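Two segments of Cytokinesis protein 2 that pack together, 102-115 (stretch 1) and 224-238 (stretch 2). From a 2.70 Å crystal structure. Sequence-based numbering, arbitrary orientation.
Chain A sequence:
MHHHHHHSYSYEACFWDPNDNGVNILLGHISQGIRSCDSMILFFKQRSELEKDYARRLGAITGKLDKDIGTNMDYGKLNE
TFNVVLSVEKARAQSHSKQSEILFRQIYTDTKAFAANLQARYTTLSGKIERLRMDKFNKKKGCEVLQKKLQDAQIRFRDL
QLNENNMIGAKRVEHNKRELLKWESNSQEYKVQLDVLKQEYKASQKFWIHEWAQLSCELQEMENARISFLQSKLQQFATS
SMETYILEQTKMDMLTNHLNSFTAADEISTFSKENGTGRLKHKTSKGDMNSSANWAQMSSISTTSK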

# COMPACT_ATOMS: atom_id res chain seq x y z
N ILE A 102 -2.22 -5.09 -13.68
CA ILE A 102 -3.24 -4.43 -14.50
C ILE A 102 -2.79 -3.01 -14.85
O ILE A 102 -2.98 -2.53 -15.97
CB ILE A 102 -4.61 -4.37 -13.80
CG1 ILE A 102 -5.18 -5.77 -13.61
CG2 ILE A 102 -5.59 -3.51 -14.59
CD1 ILE A 102 -6.48 -5.78 -12.83
N LEU A 103 -2.18 -2.35 -13.87
CA LEU A 103 -1.73 -0.98 -14.06
C LEU A 103 -0.62 -0.88 -15.10
O LEU A 103 -0.65 -0.01 -15.96
CB LEU A 103 -1.28 -0.37 -12.73
CG LEU A 103 -2.40 0.01 -11.76
CD1 LEU A 103 -1.88 0.19 -10.35
CD2 LEU A 103 -3.11 1.28 -12.23
N PHE A 104 0.35 -1.78 -15.04
CA PHE A 104 1.52 -1.65 -15.91
C PHE A 104 1.21 -1.93 -17.38
O PHE A 104 1.76 -1.27 -18.26
CB PHE A 104 2.64 -2.57 -15.44
CG PHE A 104 3.90 -2.43 -16.25
CD1 PHE A 104 4.79 -1.40 -16.00
CD2 PHE A 104 4.19 -3.33 -17.27
CE1 PHE A 104 5.94 -1.26 -16.75
CE2 PHE A 104 5.35 -3.20 -18.02
CZ PHE A 104 6.22 -2.16 -17.76
N ARG A 105 0.35 -2.90 -17.65
CA ARG A 105 0.18 -3.38 -19.02
C ARG A 105 -1.13 -2.98 -19.67
O ARG A 105 -1.15 -2.60 -20.84
CB ARG A 105 0.32 -4.91 -19.05
CG ARG A 105 1.04 -5.48 -17.85
CD ARG A 105 1.73 -6.79 -18.16
NE ARG A 105 2.41 -7.33 -16.99
CZ ARG A 105 2.02 -8.44 -16.35
NH1 ARG A 105 0.97 -9.12 -16.79
NH2 ARG A 105 2.69 -8.86 -15.29
N GLN A 106 -2.24 -3.05 -18.94
CA GLN A 106 -3.53 -2.74 -19.55
C GLN A 106 -3.82 -1.25 -19.63
O GLN A 106 -4.51 -0.79 -20.54
CB GLN A 106 -4.66 -3.44 -18.81
CG GLN A 106 -4.45 -4.93 -18.63
CD GLN A 106 -5.55 -5.56 -17.82
OE1 GLN A 106 -6.65 -5.01 -17.72
NE2 GLN A 106 -5.27 -6.71 -17.23
N ILE A 107 -3.32 -0.47 -18.67
CA ILE A 107 -3.62 0.95 -18.68
C ILE A 107 -2.39 1.83 -18.91
O ILE A 107 -2.49 2.85 -19.59
CB ILE A 107 -4.37 1.38 -17.39
CG1 ILE A 107 -3.55 1.08 -16.15
CG2 ILE A 107 -5.70 0.67 -17.27
CD1 ILE A 107 -2.78 2.25 -15.63
N TYR A 108 -1.23 1.46 -18.37
CA TYR A 108 -0.02 2.25 -18.63
C TYR A 108 0.48 2.05 -20.04
O TYR A 108 0.71 3.01 -20.78
CB TYR A 108 1.09 1.90 -17.64
CG TYR A 108 2.47 2.29 -18.14
CD1 TYR A 108 2.89 3.61 -18.15
CD2 TYR A 108 3.35 1.32 -18.61
CE1 TYR A 108 4.14 3.96 -18.61
CE2 TYR A 108 4.61 1.67 -19.08
CZ TYR A 108 5.00 2.99 -19.08
OH TYR A 108 6.25 3.33 -19.54
N THR A 109 0.67 0.79 -20.42
CA THR A 109 1.19 0.44 -21.73
C THR A 109 0.25 0.90 -22.84
O THR A 109 0.70 1.48 -23.83
CB THR A 109 1.42 -1.08 -21.85
OG1 THR A 109 2.55 -1.45 -21.05
CG2 THR A 109 1.66 -1.49 -23.29
N ASP A 110 -1.04 0.67 -22.67
CA ASP A 110 -2.03 1.02 -23.68
C ASP A 110 -2.22 2.53 -23.79
O ASP A 110 -2.63 3.03 -24.84
CB ASP A 110 -3.37 0.34 -23.40
CG ASP A 110 -3.35 -1.15 -23.74
OD1 ASP A 110 -4.02 -1.93 -23.03
OD2 ASP A 110 -2.66 -1.52 -24.71
N THR A 111 -1.93 3.26 -22.72
CA THR A 111 -2.04 4.71 -22.74
C THR A 111 -0.81 5.34 -23.39
O THR A 111 -0.92 6.28 -24.18
CB THR A 111 -2.21 5.29 -21.32
OG1 THR A 111 -3.44 4.80 -20.76
CG2 THR A 111 -2.26 6.81 -21.36
N LYS A 112 0.37 4.82 -23.06
CA LYS A 112 1.60 5.30 -23.67
C LYS A 112 1.59 5.03 -25.17
O LYS A 112 1.94 5.91 -25.97
CB LYS A 112 2.82 4.62 -23.02
CG LYS A 112 4.02 4.53 -23.94
CD LYS A 112 5.33 4.38 -23.18
CE LYS A 112 6.46 4.00 -24.12
NZ LYS A 112 7.81 4.24 -23.53
N ALA A 113 1.17 3.83 -25.55
CA ALA A 113 1.11 3.44 -26.95
C ALA A 113 0.12 4.31 -27.73
O ALA A 113 0.40 4.72 -28.85
CB ALA A 113 0.73 1.98 -27.08
N PHE A 114 -1.03 4.57 -27.12
CA PHE A 114 -2.06 5.37 -27.76
C PHE A 114 -1.60 6.82 -27.91
O PHE A 114 -1.89 7.47 -28.91
CB PHE A 114 -3.36 5.31 -26.96
CG PHE A 114 -4.48 6.10 -27.57
CD1 PHE A 114 -5.12 5.65 -28.71
CD2 PHE A 114 -4.89 7.29 -26.99
CE1 PHE A 114 -6.16 6.37 -29.27
CE2 PHE A 114 -5.93 8.02 -27.55
CZ PHE A 114 -6.56 7.56 -28.69
N ALA A 115 -0.88 7.32 -26.91
CA ALA A 115 -0.37 8.69 -26.95
C ALA A 115 0.65 8.86 -28.07
O ALA A 115 0.66 9.89 -28.74
CB ALA A 115 0.25 9.06 -25.62
N ASN A 224 -11.51 14.31 -29.37
CA ASN A 224 -12.59 13.48 -28.85
C ASN A 224 -12.11 12.08 -28.51
O ASN A 224 -12.51 11.50 -27.50
CB ASN A 224 -13.74 13.40 -29.86
CG ASN A 224 -14.99 12.80 -29.27
OD1 ASN A 224 -15.14 11.58 -29.20
ND2 ASN A 224 -15.91 13.65 -28.83
N ALA A 225 -11.23 11.54 -29.35
CA ALA A 225 -10.66 10.22 -29.11
C ALA A 225 -9.65 10.27 -27.96
O ALA A 225 -9.40 9.27 -27.30
CB ALA A 225 -10.00 9.69 -30.37
N ARG A 226 -9.07 11.45 -27.74
CA ARG A 226 -8.12 11.63 -26.65
C ARG A 226 -8.82 11.73 -25.30
O ARG A 226 -8.45 11.06 -24.34
CB ARG A 226 -7.26 12.87 -26.89
CG ARG A 226 -6.29 13.17 -25.76
CD ARG A 226 -5.67 14.55 -25.93
NE ARG A 226 -5.11 15.03 -24.67
CZ ARG A 226 -5.76 15.83 -23.82
NH1 ARG A 226 -6.98 16.25 -24.11
NH2 ARG A 226 -5.17 16.21 -22.69
N ILE A 227 -9.85 12.58 -25.23
CA ILE A 227 -10.63 12.73 -24.01
C ILE A 227 -11.27 11.41 -23.59
O ILE A 227 -11.12 10.97 -22.46
CB ILE A 227 -11.74 13.78 -24.17
CG1 ILE A 227 -11.16 15.14 -24.57
CG2 ILE A 227 -12.54 13.92 -22.88
CD1 ILE A 227 -10.20 15.71 -23.56
N SER A 228 -11.99 10.78 -24.52
CA SER A 228 -12.73 9.56 -24.24
C SER A 228 -11.83 8.41 -23.80
O SER A 228 -12.18 7.66 -22.88
CB SER A 228 -13.54 9.14 -25.47
OG SER A 228 -14.58 10.07 -25.73
N PHE A 229 -10.68 8.27 -24.45
CA PHE A 229 -9.73 7.22 -24.12
C PHE A 229 -9.21 7.39 -22.69
O PHE A 229 -9.19 6.44 -21.91
CB PHE A 229 -8.57 7.20 -25.12
CG PHE A 229 -7.58 6.09 -24.89
CD1 PHE A 229 -7.74 4.87 -25.51
CD2 PHE A 229 -6.48 6.28 -24.07
CE1 PHE A 229 -6.83 3.85 -25.31
CE2 PHE A 229 -5.57 5.27 -23.86
CZ PHE A 229 -5.74 4.05 -24.48
N LEU A 230 -8.80 8.61 -22.35
CA LEU A 230 -8.33 8.92 -21.00
C LEU A 230 -9.46 8.78 -20.00
O LEU A 230 -9.26 8.36 -18.87
CB LEU A 230 -7.74 10.33 -20.93
CG LEU A 230 -6.45 10.60 -21.70
CD1 LEU A 230 -5.98 12.03 -21.47
CD2 LEU A 230 -5.37 9.61 -21.31
N GLN A 231 -10.67 9.13 -20.43
CA GLN A 231 -11.85 9.03 -19.58
C GLN A 231 -12.12 7.57 -19.20
O GLN A 231 -12.39 7.27 -18.04
CB GLN A 231 -13.06 9.64 -20.28
CG GLN A 231 -14.24 9.92 -19.37
CD GLN A 231 -15.32 10.73 -20.06
OE1 GLN A 231 -15.14 11.19 -21.18
NE2 GLN A 231 -16.45 10.90 -19.39
N SER A 232 -12.03 6.67 -20.18
CA SER A 232 -12.28 5.25 -19.93
C SER A 232 -11.14 4.61 -19.15
O SER A 232 -11.37 3.74 -18.30
CB SER A 232 -12.50 4.49 -21.24
OG SER A 232 -11.27 4.31 -21.93
N LYS A 233 -9.92 5.04 -19.44
CA LYS A 233 -8.74 4.50 -18.78
C LYS A 233 -8.71 4.87 -17.30
O LYS A 233 -8.13 4.15 -16.48
CB LYS A 233 -7.46 4.98 -19.46
CG LYS A 233 -7.11 4.19 -20.71
CD LYS A 233 -7.41 2.71 -20.53
CE LYS A 233 -7.12 1.94 -21.80
NZ LYS A 233 -7.51 0.51 -21.67
N LEU A 234 -9.33 5.99 -16.95
CA LEU A 234 -9.35 6.44 -15.56
C LEU A 234 -10.41 5.71 -14.74
O LEU A 234 -10.30 5.63 -13.51
CB LEU A 234 -9.57 7.95 -15.49
CG LEU A 234 -8.30 8.78 -15.76
CD1 LEU A 234 -8.59 10.27 -15.72
CD2 LEU A 234 -7.22 8.42 -14.76
N GLN A 235 -11.45 5.18 -15.39
CA GLN A 235 -12.42 4.37 -14.66
C GLN A 235 -11.80 3.00 -14.45
O GLN A 235 -11.83 2.46 -13.35
CB GLN A 235 -13.76 4.27 -15.40
CG GLN A 235 -15.02 4.48 -14.52
CD GLN A 235 -15.27 3.41 -13.45
OE1 GLN A 235 -14.40 2.60 -13.13
NE2 GLN A 235 -16.47 3.42 -12.88
N GLN A 236 -11.22 2.44 -15.51
CA GLN A 236 -10.50 1.17 -15.41
C GLN A 236 -9.49 1.22 -14.27
O GLN A 236 -9.26 0.22 -13.58
CB GLN A 236 -9.80 0.84 -16.72
CG GLN A 236 -10.74 0.44 -17.83
CD GLN A 236 -10.05 0.35 -19.17
OE1 GLN A 236 -8.91 -0.11 -19.26
NE2 GLN A 236 -10.72 0.80 -20.22
N PHE A 237 -8.90 2.39 -14.08
CA PHE A 237 -8.06 2.68 -12.93
C PHE A 237 -8.88 2.67 -11.64
O PHE A 237 -8.55 1.96 -10.69
CB PHE A 237 -7.38 4.04 -13.13
CG PHE A 237 -6.71 4.58 -11.89
CD1 PHE A 237 -5.51 4.06 -11.46
CD2 PHE A 237 -7.28 5.63 -11.19
CE1 PHE A 237 -4.89 4.57 -10.33
CE2 PHE A 237 -6.67 6.15 -10.07
CZ PHE A 237 -5.47 5.61 -9.63
N ALA A 238 -9.97 3.44 -11.62
CA ALA A 238 -10.81 3.58 -10.43
C ALA A 238 -11.60 2.31 -10.11
O ALA A 238 -12.10 2.17 -9.00
CB ALA A 238 -11.76 4.76 -10.60

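Two phenylalanines lie face to face between these helices: the Phe114 and Phe229 rings stack with centroids 4.0 Å apart and planes tilted by 18°, and Phe114 CD2 comes within 3.5 Å of Phe229 CD2. Both side chains leave their backbones toward the opposing helix with chi1 in t, and the rings overlap face to face. Phe114 CB also sits over the Phe229 face, a CH-pi contact. The Phe229 ring turns its edge to Thr111 CA, with CE2 3.7 Å away, while the far end of Phe114 reaches Ala225, CZ to CB 4.4 Å. The helices run antiparallel at 171°, their axes 10.2 Å apart at closest approach, and the backbones come nearest where Ile107 CA lies 6.2 Å from Lys233 CA. Here the aliphatic part of Lys233 lies against stretch 1, its CG 3.7 Å from Thr111 OG1, a hydroxyl already bonded to Ile107 O within its own helix. Lys233 NZ donates to Gln236 OE1 at 2.9 Å and, weakly, to Gln106 O at 3.5 Å, the sole hydrogen bond across the contact. Asp110 OD1 stays 4.5 Å from Lys233 NZ, too far for a salt bridge. Further along, Leu103 CD2 packs against the edge of the Phe237 ring, 3.8 Å from CD1.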